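Local coordinates for protein ABC-type amino acid transport system, periplasmic component (Caldanaerobacter subterraneus subsp. tengcongensis MB4, PDB 4YMX) that binds arginine as the extracytoplasmic substrate-binding component of an amino acid ABC transporter, at residues F50-V55 and E61-D66; P93-G98 and A223-K228; S139-L144 and D213-V218; D181-R186 and K202-M207. All coordinates share one frame; numbering follows the deposited sequence.

Interaction 1 of 4, residues F50-V55 and E61-D66; sequences FEFHKV and EIVGFD
Phe52 and Val63 face each other in an antiparallel beta hairpin made of strands 51-56 and 59-63, whose second arm passes through Gly64 into helix 65-77. The backbone bonds set the frame: Phe52 N to Val63 O and Val63 N to Phe52 O both measure 2.9 Å, Lys54 and Glu61 form the next hydrogen-bonded pair, and His53 and Ile62 occupy the non-hydrogen-bonded position between. Past the strand, Asp66 N donates to a lone pair of Phe50 O at 2.9 Å. At the N-cap, Gly64 has a backbone shape that calls for glycine, and a CB there would strike Phe50 O.

Two CH-pi contacts lie on opposite faces of the hairpin. With CG between the backbone N and the carbonyl carbon (chi1 63°), the Phe52 ring lies across Val63, whose CG2 sits over one ring face, 3.5 Å from Phe52 CZ. With an alanine instead of Phe52, Val63 CG2 would probably lose that ring face, and a gap would open toward Trp257. Ile62 CG1 lies over one face of the His53 imidazole, toward its rim, 3.4 Å from CE1; both ring nitrogens are fixed by hydrogen bonds, to Asp60 and Asp85.

Of the two acids, Glu51 belongs to the arginine pocket and Asp66 stands next to it. Glu51 OE2 accepts from the ligand's guanidinium, and Asp66 OD2 from Gly106 N. With their carboxylate planes 36° apart, Glu51 OE1 lies 2.6 Å from Asp66 OD2.

Interaction 2 of 4, residues P93-G98 and A223-K228; sequences PALQAG and AVAVAK
Beside Leu95, which packs on Ala225 and Ala227, the shortest polar bond within the two segments runs through the closing turn of helix 91-96, from Ala97 N to Pro93 O at 3.0 Å. Gly98 N follows with a bond to Leu95 O at 3.1 Å. Gly98 has positive phi, a conformation that favours glycine, and completes a Schellman motif that ends the helix.

Across to strand 222-227 no hydrogen bond forms, and the contact rests on a single leucine side chain. With CG anti to the backbone N (chi1 -172°), Leu95 extends from the helix and lays its forked end against the strand. Leu95 CD2 makes the closest contacts: it lies 3.5 Å from Val226 C and 3.7 Å from Ala225 CB. The other branch, Leu95 CD1, rests on Ala227 N at 3.7 Å. Ala227 CB in turn approaches Leu95 O at 3.9 Å. The leucine thus meets mostly main-chain atoms, and the small alanines let it come close to them.

Val226 turns its own side chain away, onto Leu233 and Leu234 of helix 231-247, while Leu95 also touches Val117 of strand 117-124 and Val100. The strand is therefore packed by a different helix on each side, the layered alpha/beta arrangement of a lobe in type II periplasmic binding proteins.

Interaction 3 of 4, residues S139-L144 and D213-V218; sequences SKFDDL and DEINNV
Two short 3-10 segments in loops of the second lobe meet here, Phe141 from the connection between strands 128-133 and 148-152, and Glu214 and Ile215 from the loop that follows strand 207-210. The aromatic ring carries the contact. Glu214 CB stands over the centre of the Phe141 ring, 3.5 Å from the centroid and 6° off the normal, a CH-pi contact. From there the glutamate chain runs on extended, crossing the phenylalanine side chain at about a right angle, and lays its carboxylate near one side of the ring, with Glu214 OE1 3.4 Å from Phe141 CD2. The carboxylate and ring planes are inclined by 41°. At the ring's edge, and in its plane, Ile215 CD1 approaches Phe141 CE1 at 4.0 Å. Ile215 is buried, resting on Val130 and Ala160. A chi1 of -172° sets the Phe141 ring opposite the backbone N and points it out from its own turn.

That turn is tied down by Asp143. Its OD2 accepts from Ser139 N at 2.8 Å, on the anti lone pair, and from Lys140 N at 3.1 Å, from above the carboxylate plane, while OD1 forms a salt bridge with Lys140 NZ. A serine in place of Phe141 would probably leave Glu214 CB without a surface to lie on and open a gap beside Ile215 CD1. No hydrogen bond joins residues 139-144 to 213-218, so this contact rests on van der Waals and CH-pi packing, in which the glutamate uses both CB, over the ring face, and its carboxylate, beside CD2.

Interaction 4 of 4, residues D181-R186 and K202-M207; sequences DLQNGR and KEYKDM
Apolar contact joins Leu182, near the end of helix 175-183, to Met207 at the start of strand 207-210. The two side chains reach toward each other tip to tip, with Leu182 CD2 3.7 Å from Met207 SD. The methionine chain, extended beyond CG, carries its methyl farther along the helix, where Met207 CE lies 3.5 Å from Gln183 N.

Gln183 mediates the polar side. Bent at chi2 (58°), it places OE1 at the edge of the Tyr204 ring, 3.6 Å from CD1, and its amide plane is inclined 31° to the ring. No direct hydrogen bond crosses the contact; two waters do the bridging. One donates to Gln183 OE1 and accepts from Asp206 N at 3.0 Å, and the other accepts from Gln183 NE2 and donates to Asp206 OD2 at 2.7 Å. Both ends of the amide are thereby tied to the Tyr204-Met207 type I turn.

Ionic and backbone bonds finish the helix. A Schellman motif with Gly185 at C-prime ends it. Arg186 grips Asp181 side-on, with Arg186 NE 2.8 Å from Asp181 OD1 and Arg186 NH2 3.0 Å from the same Asp181 OD1. Lys170 holds the other oxygen of Asp181.

Leu182 and Met207 share Val131 of strand 128-133 beneath them, while Tyr204 leans on Met180 and Met207 on Phe179, so the helix end is seated over neighbouring strands 128-133 and 207-210.

Overall arrangement
The four contacts divide between the two lobes of a type II periplasmic binding protein. Interactions 1 and 2, with centres about 20 Å apart, lie in the first lobe: the hairpin beside the arginine pocket, and a helix packed on the sheet that contains strand 222-227. Interactions 3 and 4, also about 20 Å apart between centres, lie in the second, around the sheet of strands 128-133 and 207-210. Along the chain, interaction 1 closes first; interaction 2 then encloses interaction 3, which encloses interaction 4, as the chain builds the second lobe and returns. Glu51 of the first lobe meets the bound arginine, while Gln152 and Glu193 come from the second, so the ligand lies between the lobes.

Interaction 1 of 4, residues F50-V55 and E61-D66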
loop_
_atom_site.group_PDB
_atom_site.type_symbol
_atom_site.label_atom_id
_atom_site.label_comp_id
_atom_site.label_asym_id
_atom_site.label_seq_id
_atom_site.Cartn_x
_atom_site.Cartn_y
_atom_site.Cartn_z
ATOM N N PHE A 50 1.999 -0.823 6.770
ATOM C CA PHE A 50 3.012 -0.117 5.983
ATOM C C PHE A 50 3.119 1.343 6.359
ATOM O O PHE A 50 4.213 1.864 6.580
ATOM C CB PHE A 50 2.723 -0.263 4.485
ATOM C CG PHE A 50 2.821 -1.676 4.004
ATOM C CD1 PHE A 50 4.026 -2.184 3.539
ATOM C CD2 PHE A 50 1.719 -2.524 4.061
ATOM C CE1 PHE A 50 4.130 -3.506 3.121
ATOM C CE2 PHE A 50 1.820 -3.849 3.640
ATOM C CZ PHE A 50 3.025 -4.335 3.172
ATOM N N GLU A 51 1.976 2.023 6.402
ATOM C CA GLU A 51 1.914 3.405 6.847
ATOM C C GLU A 51 0.524 3.692 7.366
ATOM O O GLU A 51 -0.483 3.378 6.712
ATOM C CB GLU A 51 2.257 4.387 5.722
ATOM C CG GLU A 51 1.510 4.123 4.430
ATOM C CD GLU A 51 2.297 3.264 3.494
ATOM O OE1 GLU A 51 3.547 3.275 3.622
ATOM O OE2 GLU A 51 1.693 2.601 2.634
ATOM N N PHE A 52 0.467 4.273 8.556
ATOM C CA PHE A 52 -0.799 4.621 9.166
ATOM C C PHE A 52 -0.580 5.649 10.262
ATOM O O PHE A 52 0.550 5.866 10.702
ATOM C CB PHE A 52 -1.501 3.371 9.719
ATOM C CG PHE A 52 -0.744 2.665 10.816
ATOM C CD1 PHE A 52 -1.078 2.885 12.147
ATOM C CD2 PHE A 52 0.280 1.771 10.526
ATOM C CE1 PHE A 52 -0.405 2.232 13.173
ATOM C CE2 PHE A 52 0.967 1.115 11.547
ATOM C CZ PHE A 52 0.613 1.355 12.882
ATOM N N HIS A 53 -1.661 6.290 10.686
ATOM C CA HIS A 53 -1.590 7.235 11.794
ATOM C C HIS A 53 -1.798 6.525 13.117
ATOM O O HIS A 53 -2.845 5.916 13.357
ATOM C CB HIS A 53 -2.624 8.344 11.617
ATOM C CG HIS A 53 -2.277 9.314 10.540
ATOM N ND1 HIS A 53 -1.708 10.544 10.798
ATOM C CD2 HIS A 53 -2.393 9.237 9.189
ATOM C CE1 HIS A 53 -1.499 11.183 9.662
ATOM N NE2 HIS A 53 -1.903 10.405 8.668
ATOM N N LYS A 54 -0.773 6.575 13.958
ATOM C CA LYS A 54 -0.862 6.089 15.324
ATOM C C LYS A 54 -1.140 7.315 16.176
ATOM O O LYS A 54 -0.288 8.205 16.314
ATOM C CB LYS A 54 0.443 5.415 15.743
ATOM C CG LYS A 54 0.438 4.862 17.156
ATOM C CD LYS A 54 1.762 4.181 17.464
ATOM C CE LYS A 54 1.768 3.607 18.864
ATOM N NZ LYS A 54 3.151 3.330 19.347
ATOM N N VAL A 55 -2.354 7.372 16.709
ATOM C CA VAL A 55 -2.834 8.539 17.435
ATOM C C VAL A 55 -3.095 8.154 18.879
ATOM O O VAL A 55 -4.117 7.541 19.199
ATOM C CB VAL A 55 -4.127 9.086 16.811
ATOM C CG1 VAL A 55 -4.558 10.366 17.523
ATOM C CG2 VAL A 55 -3.930 9.341 15.315
ATOM N N GLU A 61 1.378 10.332 14.905
ATOM C CA GLU A 61 2.586 9.958 14.190
ATOM C C GLU A 61 2.238 9.050 13.028
ATOM O O GLU A 61 1.442 8.126 13.174
ATOM C CB GLU A 61 3.550 9.212 15.114
ATOM C CG GLU A 61 3.954 9.958 16.372
ATOM C CD GLU A 61 4.833 9.117 17.279
ATOM O OE1 GLU A 61 4.409 8.000 17.654
ATOM O OE2 GLU A 61 5.953 9.566 17.608
ATOM N N ILE A 62 2.834 9.313 11.873
ATOM C CA ILE A 62 2.715 8.403 10.746
ATOM C C ILE A 62 3.819 7.373 10.930
ATOM O O ILE A 62 5.014 7.715 10.946
ATOM C CB ILE A 62 2.859 9.134 9.412
ATOM C CG1 ILE A 62 1.711 10.130 9.237
ATOM C CG2 ILE A 62 2.863 8.148 8.259
ATOM C CD1 ILE A 62 1.896 11.078 8.060
ATOM N N VAL A 63 3.407 6.116 11.111
ATOM C CA VAL A 63 4.325 5.031 11.434
ATOM C C VAL A 63 4.074 3.824 10.541
ATOM O O VAL A 63 3.065 3.756 9.835
ATOM C CB VAL A 63 4.190 4.585 12.910
ATOM C CG1 VAL A 63 4.487 5.743 13.858
ATOM C CG2 VAL A 63 2.800 4.035 13.172
ATOM N N GLY A 64 4.988 2.861 10.584
ATOM C CA GLY A 64 4.823 1.617 9.855
ATOM C C GLY A 64 6.115 1.137 9.234
ATOM O O GLY A 64 7.151 1.799 9.323
ATOM N N PHE A 65 6.040 -0.017 8.587
ATOM C CA PHE A 65 7.187 -0.623 7.921
ATOM C C PHE A 65 7.813 0.333 6.908
ATOM O O PHE A 65 9.034 0.501 6.864
ATOM C CB PHE A 65 6.709 -1.911 7.243
ATOM C CG PHE A 65 7.785 -2.726 6.594
ATOM C CD1 PHE A 65 8.857 -3.221 7.331
ATOM C CD2 PHE A 65 7.675 -3.080 5.261
ATOM C CE1 PHE A 65 9.827 -4.005 6.724
ATOM C CE2 PHE A 65 8.641 -3.869 4.650
ATOM C CZ PHE A 65 9.716 -4.333 5.384
ATOM N N ASP A 66 6.976 0.978 6.102
ATOM C CA ASP A 66 7.490 1.909 5.101
ATOM C C ASP A 66 8.149 3.118 5.732
ATOM O O ASP A 66 9.098 3.677 5.167
ATOM C CB ASP A 66 6.389 2.380 4.151
ATOM C CG ASP A 66 6.000 1.327 3.123
ATOM O OD1 ASP A 66 6.683 0.296 3.004
ATOM O OD2 ASP A 66 5.021 1.564 2.390
HETATM O O HOH W 1 1.654 7.922 18.482
#

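Interaction 2 of 4, residues P93-G98 and A223-K228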
loop_
_atom_site.group_PDB
_atom_site.type_symbol
_atom_site.label_atom_id
_atom_site.label_comp_id
_atom_site.label_asym_id
_atom_site.label_seq_id
_atom_site.Cartn_x
_atom_site.Cartn_y
_atom_site.Cartn_z
ATOM N N PRO A 93 1.776 11.592 -9.434
ATOM C CA PRO A 93 1.802 12.990 -9.882
ATOM C C PRO A 93 2.644 13.921 -8.996
ATOM O O PRO A 93 3.335 14.790 -9.521
ATOM C CB PRO A 93 0.332 13.391 -9.827
ATOM C CG PRO A 93 -0.395 12.125 -10.143
ATOM C CD PRO A 93 0.411 11.036 -9.465
ATOM N N ALA A 94 2.603 13.740 -7.683
ATOM C CA ALA A 94 3.412 14.565 -6.794
ATOM C C ALA A 94 4.906 14.347 -7.038
ATOM O O ALA A 94 5.696 15.292 -7.025
ATOM C CB ALA A 94 3.053 14.293 -5.333
ATOM N N LEU A 95 5.288 13.098 -7.278
ATOM C CA LEU A 95 6.677 12.753 -7.515
ATOM C C LEU A 95 7.147 13.340 -8.847
ATOM O O LEU A 95 8.248 13.897 -8.940
ATOM C CB LEU A 95 6.821 11.233 -7.487
ATOM C CG LEU A 95 8.202 10.600 -7.525
ATOM C CD1 LEU A 95 9.062 11.108 -6.381
ATOM C CD2 LEU A 95 8.060 9.083 -7.472
ATOM N N GLN A 96 6.298 13.248 -9.867
ATOM C CA GLN A 96 6.608 13.817 -11.179
ATOM C C GLN A 96 6.778 15.327 -11.113
ATOM O O GLN A 96 7.615 15.895 -11.818
ATOM C CB GLN A 96 5.508 13.484 -12.187
ATOM C CG GLN A 96 5.400 12.024 -12.554
ATOM C CD GLN A 96 4.228 11.766 -13.480
ATOM O OE1 GLN A 96 3.066 11.859 -13.077
ATOM N NE2 GLN A 96 4.531 11.450 -14.733
ATOM N N ALA A 97 5.973 15.968 -10.271
ATOM C CA ALA A 97 6.003 17.416 -10.115
ATOM C C ALA A 97 7.115 17.905 -9.192
ATOM O O ALA A 97 7.328 19.114 -9.070
ATOM C CB ALA A 97 4.652 17.923 -9.622
ATOM N N GLY A 98 7.812 16.981 -8.535
ATOM C CA GLY A 98 8.856 17.360 -7.599
ATOM C C GLY A 98 8.356 17.839 -6.250
ATOM O O GLY A 98 9.117 18.423 -5.476
ATOM N N ALA A 223 7.847 -1.484 -3.812
ATOM C CA ALA A 223 9.152 -0.877 -4.065
ATOM C C ALA A 223 9.068 0.619 -3.821
ATOM O O ALA A 223 7.976 1.179 -3.783
ATOM C CB ALA A 223 9.610 -1.164 -5.491
ATOM N N VAL A 224 10.222 1.261 -3.659
ATOM C CA VAL A 224 10.282 2.710 -3.486
ATOM C C VAL A 224 10.289 3.369 -4.857
ATOM O O VAL A 224 10.982 2.911 -5.767
ATOM C CB VAL A 224 11.546 3.132 -2.709
ATOM C CG1 VAL A 224 11.653 4.646 -2.632
ATOM C CG2 VAL A 224 11.531 2.532 -1.313
ATOM N N ALA A 225 9.500 4.428 -5.013
ATOM C CA ALA A 225 9.508 5.198 -6.258
ATOM C C ALA A 225 10.240 6.520 -6.110
ATOM O O ALA A 225 10.149 7.206 -5.078
ATOM C CB ALA A 225 8.093 5.450 -6.762
ATOM N N VAL A 226 11.038 6.848 -7.128
ATOM C CA VAL A 226 11.664 8.164 -7.237
ATOM C C VAL A 226 11.362 8.737 -8.610
ATOM O O VAL A 226 10.918 8.020 -9.512
ATOM C CB VAL A 226 13.207 8.143 -7.003
ATOM C CG1 VAL A 226 13.541 7.596 -5.616
ATOM C CG2 VAL A 226 13.922 7.346 -8.100
ATOM N N ALA A 227 11.608 10.031 -8.778
ATOM C CA ALA A 227 11.359 10.671 -10.062
ATOM C C ALA A 227 12.215 10.046 -11.159
ATOM O O ALA A 227 13.339 9.588 -10.912
ATOM C CB ALA A 227 11.623 12.152 -9.978
ATOM N N LYS A 228 11.671 10.026 -12.368
ATOM C CA LYS A 228 12.381 9.505 -13.526
ATOM C C LYS A 228 13.744 10.177 -13.677
ATOM O O LYS A 228 13.841 11.402 -13.752
ATOM C CB LYS A 228 11.553 9.735 -14.787
ATOM C CG LYS A 228 12.194 9.192 -16.049
ATOM C CD LYS A 228 12.294 7.676 -16.017
ATOM C CE LYS A 228 10.941 7.007 -16.195
ATOM N NZ LYS A 228 11.103 5.642 -16.770
#

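Interaction 3 of 4, residues S139-L144 and D213-V218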
loop_
_atom_site.group_PDB
_atom_site.type_symbol
_atom_site.label_atom_id
_atom_site.label_comp_id
_atom_site.label_asym_id
_atom_site.label_seq_id
_atom_site.Cartn_x
_atom_site.Cartn_y
_atom_site.Cartn_z
ATOM N N SER A 139 -18.625 -16.583 -1.982
ATOM C CA SER A 139 -17.695 -17.625 -1.530
ATOM C C SER A 139 -16.506 -17.785 -2.457
ATOM O O SER A 139 -15.435 -18.243 -2.049
ATOM C CB SER A 139 -18.408 -18.977 -1.446
ATOM O OG SER A 139 -19.432 -18.971 -0.481
ATOM N N LYS A 140 -16.700 -17.451 -3.724
ATOM C CA LYS A 140 -15.671 -17.707 -4.711
ATOM C C LYS A 140 -15.654 -16.632 -5.781
ATOM O O LYS A 140 -16.562 -15.792 -5.846
ATOM C CB LYS A 140 -15.860 -19.090 -5.331
ATOM C CG LYS A 140 -17.175 -19.264 -6.065
ATOM C CD LYS A 140 -17.364 -20.720 -6.489
ATOM C CE LYS A 140 -18.652 -20.908 -7.277
ATOM N NZ LYS A 140 -19.851 -20.523 -6.491
ATOM N N PHE A 141 -14.623 -16.682 -6.618
ATOM C CA PHE A 141 -14.375 -15.652 -7.619
ATOM C C PHE A 141 -15.562 -15.421 -8.559
ATOM O O PHE A 141 -15.907 -14.273 -8.853
ATOM C CB PHE A 141 -13.098 -15.979 -8.398
ATOM C CG PHE A 141 -12.651 -14.882 -9.322
ATOM C CD1 PHE A 141 -12.094 -13.717 -8.816
ATOM C CD2 PHE A 141 -12.778 -15.023 -10.694
ATOM C CE1 PHE A 141 -11.673 -12.710 -9.672
ATOM C CE2 PHE A 141 -12.357 -14.023 -11.554
ATOM C CZ PHE A 141 -11.804 -12.859 -11.038
ATOM N N ASP A 142 -16.209 -16.501 -8.997
ATOM C CA ASP A 142 -17.354 -16.382 -9.892
ATOM C C ASP A 142 -18.485 -15.565 -9.263
ATOM O O ASP A 142 -19.242 -14.901 -9.972
ATOM C CB ASP A 142 -17.855 -17.776 -10.288
ATOM C CG ASP A 142 -18.761 -17.744 -11.491
ATOM O OD1 ASP A 142 -19.958 -18.063 -11.342
ATOM O OD2 ASP A 142 -18.277 -17.381 -12.582
ATOM N N ASP A 143 -18.589 -15.603 -7.936
ATOM C CA ASP A 143 -19.652 -14.891 -7.228
ATOM C C ASP A 143 -19.485 -13.376 -7.253
ATOM O O ASP A 143 -20.400 -12.654 -6.879
ATOM C CB ASP A 143 -19.742 -15.346 -5.768
ATOM C CG ASP A 143 -19.955 -16.840 -5.619
ATOM O OD1 ASP A 143 -20.376 -17.513 -6.586
ATOM O OD2 ASP A 143 -19.707 -17.343 -4.505
ATOM N N LEU A 144 -18.322 -12.895 -7.679
ATOM C CA LEU A 144 -18.072 -11.458 -7.742
ATOM C C LEU A 144 -18.741 -10.785 -8.929
ATOM O O LEU A 144 -18.841 -9.555 -8.969
ATOM C CB LEU A 144 -16.573 -11.161 -7.777
ATOM C CG LEU A 144 -15.786 -11.615 -6.549
ATOM C CD1 LEU A 144 -14.307 -11.372 -6.775
ATOM C CD2 LEU A 144 -16.274 -10.902 -5.282
ATOM N N ASP A 213 -7.652 -17.240 -5.906
ATOM C CA ASP A 213 -6.522 -17.284 -6.829
ATOM C C ASP A 213 -6.620 -16.181 -7.879
ATOM O O ASP A 213 -5.667 -15.439 -8.128
ATOM C CB ASP A 213 -6.461 -18.638 -7.545
ATOM C CG ASP A 213 -5.904 -19.753 -6.672
ATOM O OD1 ASP A 213 -5.485 -19.481 -5.524
ATOM O OD2 ASP A 213 -5.866 -20.908 -7.154
ATOM N N GLU A 214 -7.793 -16.046 -8.472
ATOM C CA GLU A 214 -7.915 -15.242 -9.673
ATOM C C GLU A 214 -7.856 -13.731 -9.447
ATOM O O GLU A 214 -7.556 -12.981 -10.373
ATOM C CB GLU A 214 -9.177 -15.629 -10.438
ATOM C CG GLU A 214 -9.089 -17.019 -11.061
ATOM C CD GLU A 214 -10.391 -17.449 -11.691
ATOM O OE1 GLU A 214 -11.195 -18.068 -10.972
ATOM O OE2 GLU A 214 -10.604 -17.165 -12.899
ATOM N N ILE A 215 -8.113 -13.277 -8.225
ATOM C CA ILE A 215 -8.063 -11.844 -7.970
ATOM C C ILE A 215 -6.619 -11.358 -7.899
ATOM O O ILE A 215 -6.353 -10.170 -8.044
ATOM C CB ILE A 215 -8.839 -11.451 -6.687
ATOM C CG1 ILE A 215 -9.178 -9.956 -6.687
ATOM C CG2 ILE A 215 -8.039 -11.804 -5.442
ATOM C CD1 ILE A 215 -10.251 -9.566 -7.689
ATOM N N ASN A 216 -5.689 -12.286 -7.702
ATOM C CA ASN A 216 -4.281 -11.934 -7.542
ATOM C C ASN A 216 -3.498 -11.916 -8.863
ATOM O O ASN A 216 -2.264 -11.866 -8.863
ATOM C CB ASN A 216 -3.624 -12.879 -6.530
ATOM C CG ASN A 216 -2.301 -12.351 -6.001
ATOM O OD1 ASN A 216 -2.162 -11.157 -5.714
ATOM N ND2 ASN A 216 -1.309 -13.241 -5.900
ATOM N N ASN A 217 -4.208 -11.916 -9.986
ATOM C CA ASN A 217 -3.552 -11.924 -11.300
ATOM C C ASN A 217 -3.118 -10.531 -11.758
ATOM O O ASN A 217 -3.435 -10.083 -12.866
ATOM C CB ASN A 217 -4.432 -12.597 -12.359
ATOM C CG ASN A 217 -4.599 -14.086 -12.126
ATOM O OD1 ASN A 217 -3.878 -14.698 -11.336
ATOM N ND2 ASN A 217 -5.552 -14.680 -12.831
ATOM N N VAL A 218 -2.421 -9.827 -10.870
ATOM C CA VAL A 218 -1.836 -8.525 -11.174
ATOM C C VAL A 218 -0.392 -8.560 -10.709
ATOM O O VAL A 218 0.022 -9.507 -10.032
ATOM C CB VAL A 218 -2.574 -7.375 -10.455
ATOM C CG1 VAL A 218 -3.947 -7.174 -11.056
ATOM C CG2 VAL A 218 -2.670 -7.669 -8.953
#

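Interaction 4 of 4, residues D181-R186 and K202-M207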
loop_
_atom_site.group_PDB
_atom_site.type_symbol
_atom_site.label_atom_id
_atom_site.label_comp_id
_atom_site.label_asym_id
_atom_site.label_seq_id
_atom_site.Cartn_x
_atom_site.Cartn_y
_atom_site.Cartn_z
ATOM N N ASP A 181 -17.482 1.410 3.862
ATOM C CA ASP A 181 -18.482 1.007 2.876
ATOM C C ASP A 181 -18.954 -0.421 3.117
ATOM O O ASP A 181 -20.153 -0.704 3.136
ATOM C CB ASP A 181 -17.911 1.082 1.455
ATOM C CG ASP A 181 -17.816 2.485 0.930
ATOM O OD1 ASP A 181 -18.509 3.385 1.455
ATOM O OD2 ASP A 181 -17.053 2.682 -0.041
ATOM N N LEU A 182 -18.004 -1.333 3.284
ATOM C CA LEU A 182 -18.354 -2.733 3.495
ATOM C C LEU A 182 -19.121 -2.911 4.800
ATOM O O LEU A 182 -20.140 -3.615 4.838
ATOM C CB LEU A 182 -17.107 -3.619 3.450
ATOM C CG LEU A 182 -17.389 -5.126 3.524
ATOM C CD1 LEU A 182 -18.218 -5.600 2.336
ATOM C CD2 LEU A 182 -16.083 -5.911 3.616
ATOM N N GLN A 183 -18.676 -2.237 5.855
ATOM C CA GLN A 183 -19.346 -2.333 7.144
ATOM C C GLN A 183 -20.797 -1.876 7.039
ATOM O O GLN A 183 -21.697 -2.477 7.651
ATOM C CB GLN A 183 -18.596 -1.518 8.203
ATOM C CG GLN A 183 -19.195 -1.628 9.605
ATOM C CD GLN A 183 -19.248 -3.060 10.108
ATOM O OE1 GLN A 183 -18.398 -3.882 9.770
ATOM N NE2 GLN A 183 -20.259 -3.368 10.914
ATOM N N ASN A 184 -21.020 -0.834 6.244
ATOM C CA ASN A 184 -22.340 -0.220 6.106
ATOM C C ASN A 184 -23.186 -0.763 4.954
ATOM O O ASN A 184 -24.245 -0.218 4.649
ATOM C CB ASN A 184 -22.203 1.299 5.970
ATOM C CG ASN A 184 -21.713 1.957 7.243
ATOM O OD1 ASN A 184 -20.643 2.570 7.269
ATOM N ND2 ASN A 184 -22.496 1.833 8.312
ATOM N N GLY A 185 -22.727 -1.833 4.318
ATOM C CA GLY A 185 -23.453 -2.438 3.213
ATOM C C GLY A 185 -23.507 -1.619 1.934
ATOM O O GLY A 185 -24.389 -1.838 1.094
ATOM N N ARG A 186 -22.567 -0.692 1.766
ATOM C CA ARG A 186 -22.526 0.128 0.554
ATOM C C ARG A 186 -21.720 -0.514 -0.574
ATOM O O ARG A 186 -21.626 0.044 -1.674
ATOM C CB ARG A 186 -21.982 1.526 0.853
ATOM C CG ARG A 186 -22.783 2.265 1.909
ATOM C CD ARG A 186 -22.377 3.737 1.998
ATOM N NE ARG A 186 -21.025 3.897 2.532
ATOM C CZ ARG A 186 -20.749 4.176 3.801
ATOM N NH1 ARG A 186 -21.732 4.326 4.681
ATOM N NH2 ARG A 186 -19.486 4.297 4.190
ATOM N N LYS A 202 -8.522 -6.564 12.538
ATOM C CA LYS A 202 -8.334 -6.521 13.989
ATOM C C LYS A 202 -9.452 -5.715 14.643
ATOM O O LYS A 202 -9.892 -6.032 15.753
ATOM C CB LYS A 202 -6.955 -5.960 14.362
ATOM C CG LYS A 202 -5.782 -6.781 13.820
ATOM C CD LYS A 202 -4.441 -6.286 14.361
ATOM C CE LYS A 202 -4.386 -4.766 14.460
ATOM N NZ LYS A 202 -4.610 -4.078 13.158
ATOM N N GLU A 203 -9.929 -4.680 13.952
ATOM C CA GLU A 203 -11.052 -3.897 14.447
ATOM C C GLU A 203 -12.380 -4.339 13.841
ATOM O O GLU A 203 -13.396 -4.414 14.535
ATOM C CB GLU A 203 -10.828 -2.408 14.179
ATOM C CG GLU A 203 -9.589 -1.847 14.867
ATOM C CD GLU A 203 -9.585 -2.115 16.358
ATOM O OE1 GLU A 203 -10.667 -2.063 16.987
ATOM O OE2 GLU A 203 -8.496 -2.388 16.900
ATOM N N TYR A 204 -12.377 -4.643 12.548
ATOM C CA TYR A 204 -13.608 -5.044 11.889
ATOM C C TYR A 204 -13.842 -6.549 12.051
ATOM O O TYR A 204 -13.594 -7.354 11.136
ATOM C CB TYR A 204 -13.565 -4.652 10.418
ATOM C CG TYR A 204 -13.764 -3.174 10.142
ATOM C CD1 TYR A 204 -15.047 -2.628 10.085
ATOM C CD2 TYR A 204 -12.682 -2.333 9.890
ATOM C CE1 TYR A 204 -15.240 -1.296 9.799
ATOM C CE2 TYR A 204 -12.872 -0.990 9.602
ATOM C CZ TYR A 204 -14.156 -0.486 9.557
ATOM O OH TYR A 204 -14.383 0.837 9.270
ATOM N N LYS A 205 -14.349 -6.915 13.220
ATOM C CA LYS A 205 -14.483 -8.309 13.616
ATOM C C LYS A 205 -15.555 -9.085 12.854
ATOM O O LYS A 205 -15.578 -10.316 12.906
ATOM C CB LYS A 205 -14.709 -8.389 15.129
ATOM C CG LYS A 205 -13.501 -7.913 15.927
ATOM C CD LYS A 205 -13.820 -7.721 17.403
ATOM C CE LYS A 205 -12.554 -7.454 18.201
ATOM N NZ LYS A 205 -11.727 -6.371 17.596
ATOM N N ASP A 206 -16.427 -8.384 12.142
ATOM C CA ASP A 206 -17.475 -9.053 11.381
ATOM C C ASP A 206 -17.114 -9.206 9.900
ATOM O O ASP A 206 -17.982 -9.457 9.060
ATOM C CB ASP A 206 -18.808 -8.333 11.570
ATOM C CG ASP A 206 -19.371 -8.536 12.957
ATOM O OD1 ASP A 206 -19.350 -9.694 13.435
ATOM O OD2 ASP A 206 -19.801 -7.543 13.579
ATOM N N MET A 207 -15.828 -9.064 9.586
ATOM C CA MET A 207 -15.352 -9.283 8.226
ATOM C C MET A 207 -14.387 -10.467 8.145
ATOM O O MET A 207 -13.761 -10.857 9.138
ATOM C CB MET A 207 -14.666 -8.017 7.699
ATOM C CG MET A 207 -15.612 -6.838 7.532
ATOM S SD MET A 207 -14.698 -5.375 7.039
ATOM C CE MET A 207 -15.983 -4.126 7.085
HETATM O O HOH W 2 -16.864 -5.510 11.547
HETATM O O HOH W 3 -21.192 -5.598 12.338
#